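Hydrolase, isochorismatase family (Pseudomonas putida, PDB 4L08) probably hydrolyses maleamate to maleate and ammonia, as a maleamate amidase of the isochorismatase family. Local coordinates at residues I25-S30 with I66-A71; T142-S147 with C170-A175. The protein carries 1 engineered substitution. All coordinates share one frame; numbering follows the deposited sequence.

Contact 1 (I25-S30 with I66-A71); sequences IVVDFS and IFTTIA. With MAE (maleic acid), chain I.
V26 O is approached twice by T68: squarely by the backbone N at 2.9 Å, and by OG1 at 3.3 Å, a weak approach that is not settled, since OG1 is also hydrogen-bonded with S121 OG. This is a parallel pairing of neighbouring strands, 22-27 and 65-70, inside the all-parallel sheet of the isochorismatase fold. V26 N gives to I66 O at 2.8 Å, and D28 N closes the run on T68 O with a more bent bond (132°). OG1 can reach V26 O because it sits between T68's backbone N and carbonyl carbon (chi1 60°), an orientation that also sets it beside V27 CG1. V26 and F67 share the other face of the sheet: V26 CG2 hangs over the phenyl face, 4.1 Å from the ring centroid, as a CH-pi contact, and V26 CB also touches F67 CD2. D28, just past the end of strand 22-27, changes the character. Its OD2 forms a salt bridge with K116, consistent with the Asp-Lys pair that serves the cysteine nucleophile in this family; position 149 is an engineered alanine. I70, the last residue of its strand, leans its ethyl arm across the D28 carboxylate. I70 CD1 lies 3.9 Å from MAE C3 and 3.4 Å from D28 OD2.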
loop_
_atom_site.group_PDB
_atom_site.type_symbol
_atom_site.label_atom_id
_atom_site.label_comp_id
_atom_site.label_asym_id
_atom_site.label_seq_id
_atom_site.Cartn_x
_atom_site.Cartn_y
_atom_site.Cartn_z
ATOM N N ILE A 25 -5.192 15.820 -3.240
ATOM C CA ILE A 25 -5.979 14.793 -2.567
ATOM C C ILE A 25 -5.782 14.893 -1.063
ATOM O O ILE A 25 -4.672 14.710 -0.558
ATOM C CB ILE A 25 -5.593 13.375 -3.029
ATOM C CG1 ILE A 25 -5.677 13.268 -4.554
ATOM C CG2 ILE A 25 -6.479 12.335 -2.350
ATOM C CD1 ILE A 25 -4.908 12.095 -5.121
ATOM N N VAL A 26 -6.868 15.185 -0.355
ATOM C CA VAL A 26 -6.831 15.286 1.099
ATOM C C VAL A 26 -7.373 13.994 1.700
ATOM O O VAL A 26 -8.570 13.700 1.604
ATOM C CB VAL A 26 -7.623 16.510 1.604
ATOM C CG1 VAL A 26 -7.380 16.732 3.089
ATOM C CG2 VAL A 26 -7.236 17.754 0.816
ATOM N N VAL A 27 -6.481 13.224 2.316
ATOM C CA VAL A 27 -6.814 11.876 2.766
ATOM C C VAL A 27 -7.244 11.825 4.228
ATOM O O VAL A 27 -6.464 12.146 5.130
ATOM C CB VAL A 27 -5.649 10.884 2.530
ATOM C CG1 VAL A 27 -6.129 9.459 2.735
ATOM C CG2 VAL A 27 -5.085 11.031 1.121
ATOM N N ASP A 28 -8.498 11.424 4.437
ATOM C CA ASP A 28 -9.054 11.152 5.769
ATOM C C ASP A 28 -8.742 12.205 6.835
ATOM O O ASP A 28 -8.315 11.874 7.944
ATOM C CB ASP A 28 -8.622 9.762 6.263
ATOM C CG ASP A 28 -9.187 8.629 5.418
ATOM O OD1 ASP A 28 -10.349 8.724 4.961
ATOM O OD2 ASP A 28 -8.464 7.630 5.219
ATOM N N PHE A 29 -8.951 13.472 6.490
ATOM C CA PHE A 29 -8.918 14.544 7.478
ATOM C C PHE A 29 -10.322 14.785 8.032
ATOM O O PHE A 29 -10.790 15.925 8.109
ATOM C CB PHE A 29 -8.337 15.834 6.888
ATOM C CG PHE A 29 -6.860 16.010 7.128
ATOM C CD1 PHE A 29 -6.237 15.421 8.225
ATOM C CD2 PHE A 29 -6.099 16.801 6.278
ATOM C CE1 PHE A 29 -4.879 15.595 8.450
ATOM C CE2 PHE A 29 -4.741 16.980 6.499
ATOM C CZ PHE A 29 -4.129 16.377 7.585
ATOM N N SER A 30 -10.995 13.695 8.394
ATOM C CA SER A 30 -12.289 13.768 9.057
ATOM C C SER A 30 -12.084 13.864 10.569
ATOM O O SER A 30 -10.966 13.687 11.058
ATOM C CB SER A 30 -13.151 12.558 8.692
ATOM O OG SER A 30 -12.502 11.345 9.026
ATOM N N ILE A 66 -9.881 17.184 -3.998
ATOM C CA ILE A 66 -10.701 16.036 -3.648
ATOM C C ILE A 66 -10.365 15.544 -2.242
ATOM O O ILE A 66 -9.209 15.250 -1.935
ATOM C CB ILE A 66 -10.552 14.906 -4.692
ATOM C CG1 ILE A 66 -10.937 15.417 -6.084
ATOM C CG2 ILE A 66 -11.404 13.701 -4.315
ATOM C CD1 ILE A 66 -10.237 14.709 -7.223
ATOM N N PHE A 67 -11.390 15.482 -1.397
ATOM C CA PHE A 67 -11.269 14.965 -0.041
ATOM C C PHE A 67 -11.751 13.522 -0.008
ATOM O O PHE A 67 -12.643 13.146 -0.773
ATOM C CB PHE A 67 -12.124 15.791 0.920
ATOM C CG PHE A 67 -11.673 17.214 1.075
ATOM C CD1 PHE A 67 -12.054 18.186 0.156
ATOM C CD2 PHE A 67 -10.884 17.590 2.152
ATOM C CE1 PHE A 67 -11.643 19.502 0.302
ATOM C CE2 PHE A 67 -10.465 18.903 2.301
ATOM C CZ PHE A 67 -10.849 19.861 1.375
ATOM N N THR A 68 -11.167 12.716 0.877
ATOM C CA THR A 68 -11.604 11.330 1.052
ATOM C C THR A 68 -11.911 11.032 2.515
ATOM O O THR A 68 -11.198 11.482 3.410
ATOM C CB THR A 68 -10.555 10.315 0.554
ATOM O OG1 THR A 68 -9.338 10.496 1.282
ATOM C CG2 THR A 68 -10.275 10.493 -0.927
ATOM N N THR A 69 -12.976 10.272 2.751
ATOM C CA THR A 69 -13.320 9.833 4.098
ATOM C C THR A 69 -13.660 8.345 4.143
ATOM O O THR A 69 -14.090 7.752 3.147
ATOM C CB THR A 69 -14.465 10.672 4.716
ATOM O OG1 THR A 69 -14.553 10.405 6.123
ATOM C CG2 THR A 69 -15.814 10.371 4.048
ATOM N N ILE A 70 -13.445 7.746 5.308
ATOM C CA ILE A 70 -13.848 6.371 5.552
ATOM C C ILE A 70 -15.188 6.411 6.277
ATOM O O ILE A 70 -15.333 7.097 7.290
ATOM C CB ILE A 70 -12.791 5.599 6.376
ATOM C CG1 ILE A 70 -11.429 5.633 5.675
ATOM C CG2 ILE A 70 -13.223 4.160 6.589
ATOM C CD1 ILE A 70 -10.276 5.088 6.498
ATOM N N ALA A 71 -16.170 5.699 5.732
ATOM C CA ALA A 71 -17.513 5.647 6.305
ATOM C C ALA A 71 -18.142 4.283 6.052
ATOM O O ALA A 71 -17.999 3.717 4.965
ATOM C CB ALA A 71 -18.384 6.748 5.724
HETATM C C1 MAE I . -4.958 3.623 9.036
HETATM O O1 MAE I . -4.316 4.209 9.943
HETATM O O2 MAE I . -4.417 2.834 8.222
HETATM C C2 MAE I . -6.415 3.859 8.917
HETATM C C3 MAE I . -6.962 4.991 8.469
HETATM C C4 MAE I . -6.216 6.192 8.028
HETATM O O3 MAE I . -4.968 6.194 7.963
HETATM O O4 MAE I . -6.878 7.208 7.720
#

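Contact 2 (T142-S147 with C170-A175); sequences TGATTS and CCADRA. With MAE (maleic acid), chain I.
T145 and R174 meet at the maleate: the T145 methyl CG2 lies over one face of the R174 guanidinium, 3.9 Å from R174 NH2, while both residues address the ligand's carboxylates. The T145 backbone N gives an almost straight bond (171°) to maleate O3 at 2.9 Å. T145 OG1 stands 3.1 Å from both O3 and O1, so its single proton can serve either carboxylate. R174 offers NH1 to O1 from its edge, in the guanidinium plane, but weakly at 3.5 Å; a bend at chi3 (74°) brings the group round, and NH2 is tied to T40 O. The peptide before T145 is cis, as in related isochorismatase-family pockets, and helps point the N-H at O3.

One shell out, D173 ties its loop to the first turn of helix 146-159. Its OD2 accepts S147 OG at 2.6 Å on the syn lone pair and S147 N at 2.9 Å from above the carboxylate plane, while OD1 takes R174 N. An alanine here would probably leave S147 N, S147 OG and R174 N without the carboxylate oxygens that take them, and the R174 loop freer to drift from the maleate. Behind this, A172 N to G143 O (3.1 Å) joins the strands of a beta-alpha-beta unit, and T146 N, in the first turn of its helix after the N-cap T145, reaches back to A172 O. The D173 carboxylate, accepting S147 N at that helix start, is likely to be stabilised as an anion, and the N-H groups and arginine around the maleate suit a pocket for a dicarboxylate.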
loop_
_atom_site.group_PDB
_atom_site.type_symbol
_atom_site.label_atom_id
_atom_site.label_comp_id
_atom_site.label_asym_id
_atom_site.label_seq_id
_atom_site.Cartn_x
_atom_site.Cartn_y
_atom_site.Cartn_z
ATOM N N THR A 142 -2.007 14.678 0.719
ATOM C CA THR A 142 -1.951 15.200 2.081
ATOM C C THR A 142 -2.902 14.373 2.940
ATOM O O THR A 142 -3.786 13.704 2.409
ATOM C CB THR A 142 -2.413 16.674 2.130
ATOM O OG1 THR A 142 -3.759 16.777 1.644
ATOM C CG2 THR A 142 -1.508 17.566 1.285
ATOM N N GLY A 143 -2.734 14.412 4.258
ATOM C CA GLY A 143 -3.727 13.811 5.143
ATOM C C GLY A 143 -3.234 13.001 6.324
ATOM O O GLY A 143 -2.139 13.227 6.840
ATOM N N ALA A 144 -4.068 12.057 6.748
ATOM C CA ALA A 144 -3.781 11.184 7.877
ATOM C C ALA A 144 -4.368 9.790 7.621
ATOM O O ALA A 144 -5.438 9.673 7.028
ATOM C CB ALA A 144 -4.352 11.777 9.157
ATOM N N THR A 145 -3.673 8.732 8.044
ATOM C CA THR A 145 -2.356 8.825 8.673
ATOM C C THR A 145 -1.270 8.490 7.660
ATOM O O THR A 145 -1.514 7.758 6.694
ATOM C CB THR A 145 -2.229 7.901 9.901
ATOM O OG1 THR A 145 -2.348 6.534 9.491
ATOM C CG2 THR A 145 -3.310 8.208 10.929
ATOM N N THR A 146 -0.077 9.034 7.882
ATOM C CA THR A 146 1.031 8.901 6.935
ATOM C C THR A 146 1.498 7.461 6.733
ATOM O O THR A 146 1.835 7.072 5.613
ATOM C CB THR A 146 2.204 9.864 7.260
ATOM O OG1 THR A 146 3.459 9.171 7.179
ATOM C CG2 THR A 146 2.050 10.444 8.640
ATOM N N SER A 147 1.495 6.671 7.804
ATOM C CA SER A 147 1.834 5.253 7.701
ATOM C C SER A 147 0.624 4.400 7.309
ATOM O O SER A 147 0.760 3.205 7.025
ATOM C CB SER A 147 2.465 4.738 9.000
ATOM O OG SER A 147 1.550 4.795 10.081
ATOM N N CYS A 170 2.159 18.385 5.730
ATOM C CA CYS A 170 0.732 18.107 5.619
ATOM C C CYS A 170 0.301 16.713 6.073
ATOM O O CYS A 170 -0.884 16.381 6.004
ATOM C CB CYS A 170 0.281 18.354 4.180
ATOM S SG CYS A 170 0.494 20.062 3.630
ATOM N N CYS A 171 1.253 15.912 6.544
ATOM C CA CYS A 171 0.970 14.543 6.967
ATOM C C CYS A 171 1.019 14.378 8.478
ATOM O O CYS A 171 1.980 14.789 9.127
ATOM C CB CYS A 171 1.938 13.568 6.305
ATOM S SG CYS A 171 1.842 13.591 4.503
ATOM N N ALA A 172 -0.027 13.766 9.022
ATOM C CA ALA A 172 -0.130 13.524 10.452
ATOM C C ALA A 172 -0.252 12.033 10.741
ATOM O O ALA A 172 -0.941 11.305 10.019
ATOM C CB ALA A 172 -1.327 14.268 11.024
ATOM N N ASP A 173 0.429 11.586 11.793
ATOM C CA ASP A 173 0.313 10.212 12.271
ATOM C C ASP A 173 0.210 10.209 13.792
ATOM O O ASP A 173 0.416 11.239 14.438
ATOM C CB ASP A 173 1.514 9.373 11.815
ATOM C CG ASP A 173 1.146 7.918 11.513
ATOM O OD1 ASP A 173 0.221 7.363 12.150
ATOM O OD2 ASP A 173 1.798 7.326 10.629
ATOM N N ARG A 174 -0.110 9.051 14.361
ATOM C CA ARG A 174 -0.252 8.923 15.810
ATOM C C ARG A 174 1.061 8.545 16.506
ATOM O O ARG A 174 1.135 8.541 17.737
ATOM C CB ARG A 174 -1.391 7.952 16.173
ATOM C CG ARG A 174 -1.371 6.618 15.440
ATOM C CD ARG A 174 -2.560 5.745 15.825
ATOM N NE ARG A 174 -3.823 6.205 15.242
ATOM C CZ ARG A 174 -4.274 5.860 14.035
ATOM N NH1 ARG A 174 -3.572 5.049 13.254
ATOM N NH2 ARG A 174 -5.433 6.333 13.603
ATOM N N ALA A 175 2.092 8.249 15.712
ATOM C CA ALA A 175 3.406 7.867 16.234
ATOM C C ALA A 175 4.539 8.289 15.298
ATOM O O ALA A 175 4.423 8.167 14.076
ATOM C CB ALA A 175 3.459 6.368 16.487
HETATM C C1 MAE I . -4.958 3.623 9.036
HETATM O O1 MAE I . -4.316 4.209 9.943
HETATM O O2 MAE I . -4.417 2.834 8.222
HETATM C C2 MAE I . -6.415 3.859 8.917
HETATM C C3 MAE I . -6.962 4.991 8.469
HETATM C C4 MAE I . -6.216 6.192 8.028
HETATM O O3 MAE I . -4.968 6.194 7.963
HETATM O O4 MAE I . -6.878 7.208 7.720
#

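Both contacts are deeply placed and belong to one parallel sheet, in which strands 22-27 and 138-144 are neighbours; backbone contacts V27 N to T142 O and V27 O to A144 N, probably hydrogen bonds, stitch one to the other. Contact 1 is wholly buried and mostly apolar strand pairing, with its one carboxylate, D28, at the pocket end. Contact 2 is buried as well but reaches the subunit interface: D173 and R174 are partly exposed, the second subunit packs on T145, S147 and R174, and side-chain polar bonds do much of the work. The two converge on the same maleate, contact 1 placing D28 beside one carboxylate and I70 against the alkene, contact 2 supplying the N-H and guanidinium donors.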